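Local coordinates for protein arginyl-tRNA synthetase, putative (Plasmodium falciparum, PDB 5JLD) that probably catalyses the ATP-dependent attachment of L-arginine to its cognate tRNA, as a class I aminoacyl-tRNA synthetase of the malaria parasite, at residues A330-R335 against N342-V347; D361-T366 against A373-V378. All blocks are in the same frame, centred on the assembly; numbering follows the deposited sequence.

Interaction 1 (A330-R335 against N342-V347); sequences AALYYR and NCVIYV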
ATOM      1  N   ALA A 330     -22.727  -1.183   9.669  1.00 50.75           N
ATOM      2  CA  ALA A 330     -23.457  -1.895   8.619  1.00 45.14           C
ATOM      3  C   ALA A 330     -22.536  -2.254   7.470  1.00 46.86           C
ATOM      4  O   ALA A 330     -22.631  -3.349   6.921  1.00 45.09           O
ATOM      5  CB  ALA A 330     -24.666  -1.056   8.091  1.00 37.62           C
ATOM      6  N   ALA A 331     -21.655  -1.334   7.084  1.00 43.25           N
ATOM      7  CA  ALA A 331     -20.758  -1.631   5.974  1.00 40.04           C
ATOM      8  C   ALA A 331     -19.873  -2.820   6.332  1.00 42.50           C
ATOM      9  O   ALA A 331     -19.659  -3.704   5.494  1.00 41.55           O
ATOM     10  CB  ALA A 331     -19.911  -0.419   5.599  1.00 38.04           C
ATOM     11  N   LEU A 332     -19.366  -2.866   7.568  1.00 40.81           N
ATOM     12  CA  LEU A 332     -18.490  -4.003   7.909  1.00 38.91           C
ATOM     13  C   LEU A 332     -19.313  -5.306   7.971  1.00 36.65           C
ATOM     14  O   LEU A 332     -18.848  -6.358   7.518  1.00 38.69           O
ATOM     15  CB  LEU A 332     -17.745  -3.758   9.221  1.00 42.37           C
ATOM     16  CG  LEU A 332     -16.558  -4.676   9.541  1.00 45.49           C
ATOM     17  CD1 LEU A 332     -15.707  -5.035   8.309  1.00 36.01           C
ATOM     18  CD2 LEU A 332     -15.689  -3.989  10.584  1.00 33.90           C
ATOM     19  N   TYR A 333     -20.528  -5.224   8.524  1.00 34.46           N
ATOM     20  CA  TYR A 333     -21.489  -6.341   8.448  1.00 43.73           C
ATOM     21  C   TYR A 333     -21.636  -6.889   7.023  1.00 38.93           C
ATOM     22  O   TYR A 333     -21.575  -8.106   6.785  1.00 42.61           O
ATOM     23  CB  TYR A 333     -22.875  -5.911   8.958  1.00 45.76           C
ATOM     24  CG  TYR A 333     -23.981  -6.849   8.505  1.00 43.49           C
ATOM     25  CD1 TYR A 333     -24.255  -8.020   9.199  1.00 41.04           C
ATOM     26  CD2 TYR A 333     -24.723  -6.577   7.359  1.00 41.69           C
ATOM     27  CE1 TYR A 333     -25.252  -8.891   8.767  1.00 44.04           C
ATOM     28  CE2 TYR A 333     -25.712  -7.439   6.923  1.00 44.11           C
ATOM     29  CZ  TYR A 333     -25.977  -8.586   7.634  1.00 47.51           C
ATOM     30  OH  TYR A 333     -26.960  -9.431   7.200  1.00 58.20           O
ATOM     31  N   TYR A 334     -21.832  -5.972   6.081  1.00 45.36           N
ATOM     32  CA  TYR A 334     -22.027  -6.318   4.682  1.00 46.05           C
ATOM     33  C   TYR A 334     -20.776  -6.977   4.104  1.00 43.93           C
ATOM     34  O   TYR A 334     -20.865  -8.004   3.458  1.00 46.31           O
ATOM     35  CB  TYR A 334     -22.404  -5.075   3.864  1.00 43.58           C
ATOM     36  CG  TYR A 334     -22.511  -5.323   2.366  1.00 40.50           C
ATOM     37  CD1 TYR A 334     -23.677  -5.835   1.799  1.00 36.17           C
ATOM     38  CD2 TYR A 334     -21.431  -5.054   1.523  1.00 39.81           C
ATOM     39  CE1 TYR A 334     -23.768  -6.065   0.411  1.00 36.47           C
ATOM     40  CE2 TYR A 334     -21.510  -5.275   0.160  1.00 41.54           C
ATOM     41  CZ  TYR A 334     -22.675  -5.785  -0.391  1.00 42.37           C
ATOM     42  OH  TYR A 334     -22.712  -5.994  -1.743  1.00 51.14           O
ATOM     43  N   ARG A 335     -19.616  -6.381   4.347  1.00 41.38           N
ATOM     44  CA  ARG A 335     -18.363  -6.898   3.797  1.00 37.84           C
ATOM     45  C   ARG A 335     -18.069  -8.293   4.336  1.00 37.45           C
ATOM     46  O   ARG A 335     -17.611  -9.170   3.600  1.00 34.48           O
ATOM     47  CB  ARG A 335     -17.215  -5.924   4.104  1.00 36.03           C
ATOM     48  CG  ARG A 335     -17.436  -4.588   3.393  1.00 36.90           C
ATOM     49  CD  ARG A 335     -16.623  -3.436   3.953  1.00 35.99           C
ATOM     50  NE  ARG A 335     -16.803  -2.269   3.093  1.00 41.23           N
ATOM     51  CZ  ARG A 335     -16.237  -1.077   3.261  1.00 39.95           C
ATOM     52  NH1 ARG A 335     -15.399  -0.837   4.274  1.00 40.06           N
ATOM     53  NH2 ARG A 335     -16.497  -0.119   2.387  1.00 35.32           N
ATOM     54  N   ASN A 342     -12.029 -11.705   3.979  1.00 43.87           N
ATOM     55  CA  ASN A 342     -11.081 -12.285   4.931  1.00 43.73           C
ATOM     56  C   ASN A 342     -10.143 -11.218   5.479  1.00 43.42           C
ATOM     57  O   ASN A 342      -9.558 -11.364   6.553  1.00 40.26           O
ATOM     58  CB  ASN A 342     -10.314 -13.407   4.265  1.00 44.75           C
ATOM     59  CG  ASN A 342     -11.242 -14.463   3.703  1.00 42.57           C
ATOM     60  OD1 ASN A 342     -11.359 -14.624   2.485  1.00 39.34           O
ATOM     61  ND2 ASN A 342     -11.930 -15.171   4.593  1.00 41.37           N
ATOM     62  N   CYS A 343     -10.049 -10.112   4.753  1.00 41.31           N
ATOM     63  CA  CYS A 343      -9.266  -8.991   5.213  1.00 40.18           C
ATOM     64  C   CYS A 343      -9.932  -7.687   4.762  1.00 36.77           C
ATOM     65  O   CYS A 343     -10.301  -7.533   3.604  1.00 46.28           O
ATOM     66  CB  CYS A 343      -7.825  -9.103   4.689  1.00 36.44           C
ATOM     67  SG  CYS A 343      -6.747  -7.719   5.090  1.00 62.18           S
ATOM     68  N   VAL A 344     -10.111  -6.765   5.698  1.00 33.85           N
ATOM     69  CA  VAL A 344     -10.681  -5.461   5.373  1.00 38.29           C
ATOM     70  C   VAL A 344      -9.794  -4.349   5.870  1.00 43.50           C
ATOM     71  O   VAL A 344      -9.509  -4.221   7.073  1.00 37.11           O
ATOM     72  CB  VAL A 344     -12.092  -5.250   5.966  1.00 43.92           C
ATOM     73  CG1 VAL A 344     -12.673  -3.934   5.459  1.00 31.81           C
ATOM     74  CG2 VAL A 344     -13.007  -6.408   5.609  1.00 43.22           C
ATOM     75  N   ILE A 345      -9.399  -3.512   4.931  1.00 38.79           N
ATOM     76  CA  ILE A 345      -8.430  -2.493   5.204  1.00 34.33           C
ATOM     77  C   ILE A 345      -9.066  -1.135   5.007  1.00 40.17           C
ATOM     78  O   ILE A 345      -9.573  -0.853   3.946  1.00 39.90           O
ATOM     79  CB  ILE A 345      -7.199  -2.666   4.277  1.00 36.85           C
ATOM     80  CG1 ILE A 345      -6.465  -3.970   4.611  1.00 34.65           C
ATOM     81  CG2 ILE A 345      -6.298  -1.464   4.366  1.00 37.49           C
ATOM     82  CD1 ILE A 345      -5.510  -4.450   3.479  1.00 35.11           C
ATOM     83  N   TYR A 346      -9.052  -0.316   6.049  1.00 42.04           N
ATOM     84  CA  TYR A 346      -9.558   1.042   5.999  1.00 37.35           C
ATOM     85  C   TYR A 346      -8.415   2.051   5.917  1.00 44.35           C
ATOM     86  O   TYR A 346      -7.676   2.224   6.876  1.00 40.83           O
ATOM     87  CB  TYR A 346     -10.404   1.326   7.234  1.00 42.90           C
ATOM     88  CG  TYR A 346     -11.698   0.550   7.270  1.00 47.85           C
ATOM     89  CD1 TYR A 346     -11.728  -0.753   7.751  1.00 46.33           C
ATOM     90  CD2 TYR A 346     -12.897   1.125   6.827  1.00 47.07           C
ATOM     91  CE1 TYR A 346     -12.910  -1.473   7.792  1.00 45.05           C
ATOM     92  CE2 TYR A 346     -14.104   0.403   6.860  1.00 40.44           C
ATOM     93  CZ  TYR A 346     -14.087  -0.894   7.346  1.00 39.54           C
ATOM     94  OH  TYR A 346     -15.229  -1.632   7.402  1.00 41.27           O
ATOM     95  N   VAL A 347      -8.280   2.721   4.780  1.00 41.48           N
ATOM     96  CA  VAL A 347      -7.254   3.744   4.608  1.00 44.47           C
ATOM     97  C   VAL A 347      -7.834   5.112   4.972  1.00 44.83           C
ATOM     98  O   VAL A 347      -8.665   5.618   4.231  1.00 46.35           O
ATOM     99  CB  VAL A 347      -6.730   3.768   3.140  1.00 40.05           C
ATOM    100  CG1 VAL A 347      -5.775   4.929   2.926  1.00 38.90           C
ATOM    101  CG2 VAL A 347      -6.100   2.447   2.773  1.00 36.67           C
TER
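Where helix 326-337 packs on the parallel sheet of the class I catalytic domain, Leu332 and Arg335 meet Val344 and Tyr346 of the strand that follows. The two helix residues lie three positions apart and so share one face of the helix, while Val344 and Tyr346 alternate with Ile345, whose side chain turns to the other side of the sheet. Leu332 CD1 lies 3.6 Å from Tyr346 OH and 4.1 Å from Val344 CG2, so one methyl bridges both strand residues. Leu332 CB also approaches the same hydroxyl oxygen, at 3.8 Å, and the end of the tyrosine is thus flanked by leucine carbons. The axes of 330-335 and 343-347 run roughly antiparallel (149°), 10.5 Å apart at their closest, the layered spacing of a Rossmann-like alpha/beta fold in which a chain returns from a covering helix into an inner strand of the sheet. Arg335 reaches the ring by a different route. Its CG is anti to the carbonyl carbon (chi1 -65°), and an extended chain from CG to NE carries the guanidinium forward to Tyr346. NH1 is 3.1 Å from Tyr346 CE2 and 3.3 Å from Tyr346 CZ; the ring carbons stand at the guanidinium edge, near its plane, whereas NH1 approaches the ring obliquely. With the two planes 41° apart, the groups are neither stacked nor perpendicular; the ring also meets Phe356. The principal polar partner of NH1 is Asp137 on the adjoining strand 133-137, to which it forms a salt bridge that helps to fix the guanidinium beside the tyrosine. Arg335 CD, meanwhile, passes Val344 CG1 at 4.3 Å, a looser apolar contact made by the stem of the same side chain.

Interaction 2 (D361-T366 against A373-V378); sequences DLIKKT and AKLMHV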
ATOM      1  N   ASP A 361     -13.565  -3.905  17.501  1.00 48.23           N
ATOM      2  CA  ASP A 361     -13.927  -4.458  18.799  1.00 51.08           C
ATOM      3  C   ASP A 361     -15.410  -4.882  18.863  1.00 49.60           C
ATOM      4  O   ASP A 361     -15.732  -5.922  19.442  1.00 48.24           O
ATOM      5  CB  ASP A 361     -13.605  -3.437  19.901  1.00 48.26           C
ATOM      6  CG  ASP A 361     -13.833  -3.989  21.297  1.00 57.05           C
ATOM      7  OD1 ASP A 361     -13.051  -4.861  21.737  1.00 60.44           O
ATOM      8  OD2 ASP A 361     -14.802  -3.548  21.959  1.00 56.10           O
ATOM      9  N   LEU A 362     -16.311  -4.110  18.260  1.00 44.65           N
ATOM     10  CA  LEU A 362     -17.724  -4.533  18.283  1.00 44.68           C
ATOM     11  C   LEU A 362     -17.929  -5.740  17.373  1.00 44.09           C
ATOM     12  O   LEU A 362     -18.591  -6.724  17.744  1.00 43.20           O
ATOM     13  CB  LEU A 362     -18.659  -3.395  17.862  1.00 45.11           C
ATOM     14  CG  LEU A 362     -20.113  -3.787  17.549  1.00 50.66           C
ATOM     15  CD1 LEU A 362     -20.827  -4.394  18.770  1.00 50.23           C
ATOM     16  CD2 LEU A 362     -20.894  -2.586  16.990  1.00 38.76           C
ATOM     17  N   ILE A 363     -17.319  -5.679  16.193  1.00 40.04           N
ATOM     18  CA  ILE A 363     -17.594  -6.665  15.150  1.00 40.12           C
ATOM     19  C   ILE A 363     -17.024  -8.035  15.558  1.00 45.96           C
ATOM     20  O   ILE A 363     -17.558  -9.096  15.209  1.00 44.99           O
ATOM     21  CB  ILE A 363     -17.008  -6.199  13.789  1.00 45.86           C
ATOM     22  CG1 ILE A 363     -18.097  -5.594  12.885  1.00 46.50           C
ATOM     23  CG2 ILE A 363     -16.320  -7.344  13.069  1.00 46.05           C
ATOM     24  CD1 ILE A 363     -18.937  -4.473  13.510  1.00 45.84           C
ATOM     25  N   LYS A 364     -15.942  -7.996  16.327  1.00 40.55           N
ATOM     26  CA  LYS A 364     -15.297  -9.204  16.802  1.00 47.99           C
ATOM     27  C   LYS A 364     -16.177  -9.910  17.845  1.00 51.56           C
ATOM     28  O   LYS A 364     -16.025 -11.105  18.088  1.00 54.23           O
ATOM     29  CB  LYS A 364     -13.924  -8.843  17.376  1.00 55.98           C
ATOM     30  CG  LYS A 364     -12.728  -9.360  16.583  1.00 60.81           C
ATOM     31  CD  LYS A 364     -13.009  -9.594  15.105  1.00 58.81           C
ATOM     32  CE  LYS A 364     -11.745 -10.105  14.416  1.00 54.65           C
ATOM     33  NZ  LYS A 364     -11.933 -10.828  13.115  1.00 47.15           N
ATOM     34  N   LYS A 365     -17.112  -9.170  18.444  1.00 50.73           N
ATOM     35  CA  LYS A 365     -18.007  -9.756  19.437  1.00 43.79           C
ATOM     36  C   LYS A 365     -19.253 -10.357  18.781  1.00 50.30           C
ATOM     37  O   LYS A 365     -20.037 -11.024  19.449  1.00 51.13           O
ATOM     38  CB  LYS A 365     -18.418  -8.711  20.485  1.00 48.99           C
ATOM     39  CG  LYS A 365     -17.309  -8.338  21.468  1.00 60.98           C
ATOM     40  CD  LYS A 365     -17.784  -7.380  22.554  1.00 59.04           C
ATOM     41  CE  LYS A 365     -16.595  -6.918  23.406  1.00 63.39           C
ATOM     42  NZ  LYS A 365     -16.968  -5.857  24.396  1.00 67.26           N
ATOM     43  N   THR A 366     -19.438 -10.126  17.481  1.00 51.55           N
ATOM     44  CA  THR A 366     -20.569 -10.722  16.758  1.00 54.05           C
ATOM     45  C   THR A 366     -20.192 -12.077  16.162  1.00 53.70           C
ATOM     46  O   THR A 366     -19.055 -12.525  16.291  1.00 50.60           O
ATOM     47  CB  THR A 366     -21.062  -9.821  15.610  1.00 51.96           C
ATOM     48  OG1 THR A 366     -20.173  -9.942  14.486  1.00 48.77           O
ATOM     49  CG2 THR A 366     -21.138  -8.367  16.061  1.00 54.17           C
ATOM     50  N   ALA A 373     -11.224 -12.849  10.420  1.00 47.45           N
ATOM     51  CA  ALA A 373     -11.021 -11.756   9.482  1.00 45.48           C
ATOM     52  C   ALA A 373     -10.014 -10.752  10.053  1.00 45.87           C
ATOM     53  O   ALA A 373     -10.116 -10.326  11.207  1.00 51.17           O
ATOM     54  CB  ALA A 373     -12.340 -11.067   9.150  1.00 44.39           C
ATOM     55  N   LYS A 374      -9.039 -10.399   9.233  1.00 39.69           N
ATOM     56  CA  LYS A 374      -8.046  -9.390   9.586  1.00 47.34           C
ATOM     57  C   LYS A 374      -8.564  -7.986   9.295  1.00 45.05           C
ATOM     58  O   LYS A 374      -8.763  -7.602   8.128  1.00 49.84           O
ATOM     59  CB  LYS A 374      -6.739  -9.643   8.816  1.00 52.56           C
ATOM     60  CG  LYS A 374      -5.494  -9.044   9.470  1.00 64.37           C
ATOM     61  CD  LYS A 374      -4.261  -9.276   8.589  1.00 68.82           C
ATOM     62  CE  LYS A 374      -2.953  -9.033   9.332  1.00 65.07           C
ATOM     63  NZ  LYS A 374      -1.790  -9.564   8.566  1.00 59.54           N
ATOM     64  N   LEU A 375      -8.778  -7.218  10.355  1.00 37.05           N
ATOM     65  CA  LEU A 375      -9.321  -5.889  10.221  1.00 43.10           C
ATOM     66  C   LEU A 375      -8.220  -4.883  10.487  1.00 44.37           C
ATOM     67  O   LEU A 375      -7.639  -4.848  11.576  1.00 43.79           O
ATOM     68  CB  LEU A 375     -10.498  -5.679  11.194  1.00 47.26           C
ATOM     69  CG  LEU A 375     -11.659  -6.676  11.117  1.00 45.30           C
ATOM     70  CD1 LEU A 375     -12.653  -6.439  12.268  1.00 32.62           C
ATOM     71  CD2 LEU A 375     -12.364  -6.639   9.746  1.00 41.28           C
ATOM     72  N   MET A 376      -7.944  -4.045   9.498  1.00 42.05           N
ATOM     73  CA  MET A 376      -6.786  -3.191   9.590  1.00 42.53           C
ATOM     74  C   MET A 376      -7.164  -1.749   9.370  1.00 44.29           C
ATOM     75  O   MET A 376      -7.903  -1.407   8.449  1.00 38.55           O
ATOM     76  CB  MET A 376      -5.719  -3.604   8.572  1.00 43.50           C
ATOM     77  CG  MET A 376      -5.526  -5.107   8.396  1.00 47.19           C
ATOM     78  SD  MET A 376      -4.074  -5.533   7.384  1.00 61.22           S
ATOM     79  CE  MET A 376      -2.764  -5.136   8.538  1.00 38.87           C
ATOM     80  N   HIS A 377      -6.651  -0.895  10.231  1.00 44.61           N
ATOM     81  CA  HIS A 377      -6.709   0.518   9.977  1.00 46.04           C
ATOM     82  C   HIS A 377      -5.347   0.977   9.477  1.00 47.87           C
ATOM     83  O   HIS A 377      -4.345   0.743  10.139  1.00 47.30           O
ATOM     84  CB  HIS A 377      -7.104   1.276  11.233  1.00 42.25           C
ATOM     85  CG  HIS A 377      -7.213   2.750  11.018  1.00 53.95           C
ATOM     86  ND1 HIS A 377      -6.203   3.625  11.357  1.00 55.28           N
ATOM     87  CD2 HIS A 377      -8.199   3.501  10.480  1.00 62.55           C
ATOM     88  CE1 HIS A 377      -6.570   4.854  11.048  1.00 62.52           C
ATOM     89  NE2 HIS A 377      -7.779   4.812  10.518  1.00 67.55           N
ATOM     90  N   VAL A 378      -5.325   1.615   8.309  1.00 46.73           N
ATOM     91  CA  VAL A 378      -4.125   2.204   7.726  1.00 44.20           C
ATOM     92  C   VAL A 378      -4.249   3.730   7.763  1.00 47.52           C
ATOM     93  O   VAL A 378      -4.903   4.344   6.902  1.00 39.71           O
ATOM     94  CB  VAL A 378      -3.900   1.738   6.259  1.00 47.68           C
ATOM     95  CG1 VAL A 378      -2.715   2.454   5.641  1.00 47.22           C
ATOM     96  CG2 VAL A 378      -3.725   0.217   6.172  1.00 43.39           C
TER
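Lys364 NZ is gripped by two backbone carbonyls at the mouth of a short connection: it donates to Ala373 O at 2.7 Å and also to the oxygen of Lys371. The bond to Ala373 lies in the carbonyl plane on a lone pair, with a C=O...N angle of 131°, a well-directed arrangement for a lysine near the surface. To get there the lysine bends sharply at its second torsion (chi2 26°), which folds the chain back toward the incoming strand; beyond the bend it is extended. The amino group therefore ties the C-terminal part of helix 353-364 to the residue just ahead of strand 374-380. Beneath this polar clasp the contact is apolar. Leu375 CD1 touches Ile363 CG2 at 3.9 Å, the two side chains crossing at about a right angle, and Lys364 CD comes within 4.3 Å of the same leucine methyl. The methyl thus meets a branched residue and the aliphatic part of the lysine at once, while Phe360 of the same helix and Val344 of the neighbouring strand also pack on Leu375, and Ile363 in turn leans on Leu332 and Leu336 of helix 326-337. The carbonyl oxygen of Ile363 accepts two bonds from Thr366, one from the backbone N at 3.1 Å and one from OG1 at 2.8 Å, with OG1 tilted 18° from the carbonyl plane. Because Thr366 OG1 also bonds to the backbone N of Trp368, the hydroxyl links the carbonyl to the backbone at Trp368. Strand 343-349, helix 353-364 and strand 374-380 form a beta-alpha-beta unit, and the contact joins the C-terminal part of its helix to the start of its second strand, an outermost strand of the parallel sheet in this Rossmann-like catalytic domain.

How the interactions relate
From the N terminus, helix 326-337 leads through a short turn into strand 343-349, and interaction 1 closes that turn. The chain then continues into helix 353-364 and crosses a second short connection to strand 374-380, closed by interaction 2. The contacts are therefore in series along the chain, neither nested nor crossed, yet their centres lie only about 8 Å apart. Their strands are parallel neighbours in one sheet, joined by probable hydrogen bonds from Val378 N to Tyr346 O and from Tyr346 N to Met376 O. Together they fasten two consecutive helix-to-strand returns to adjacent strands of the catalytic domain.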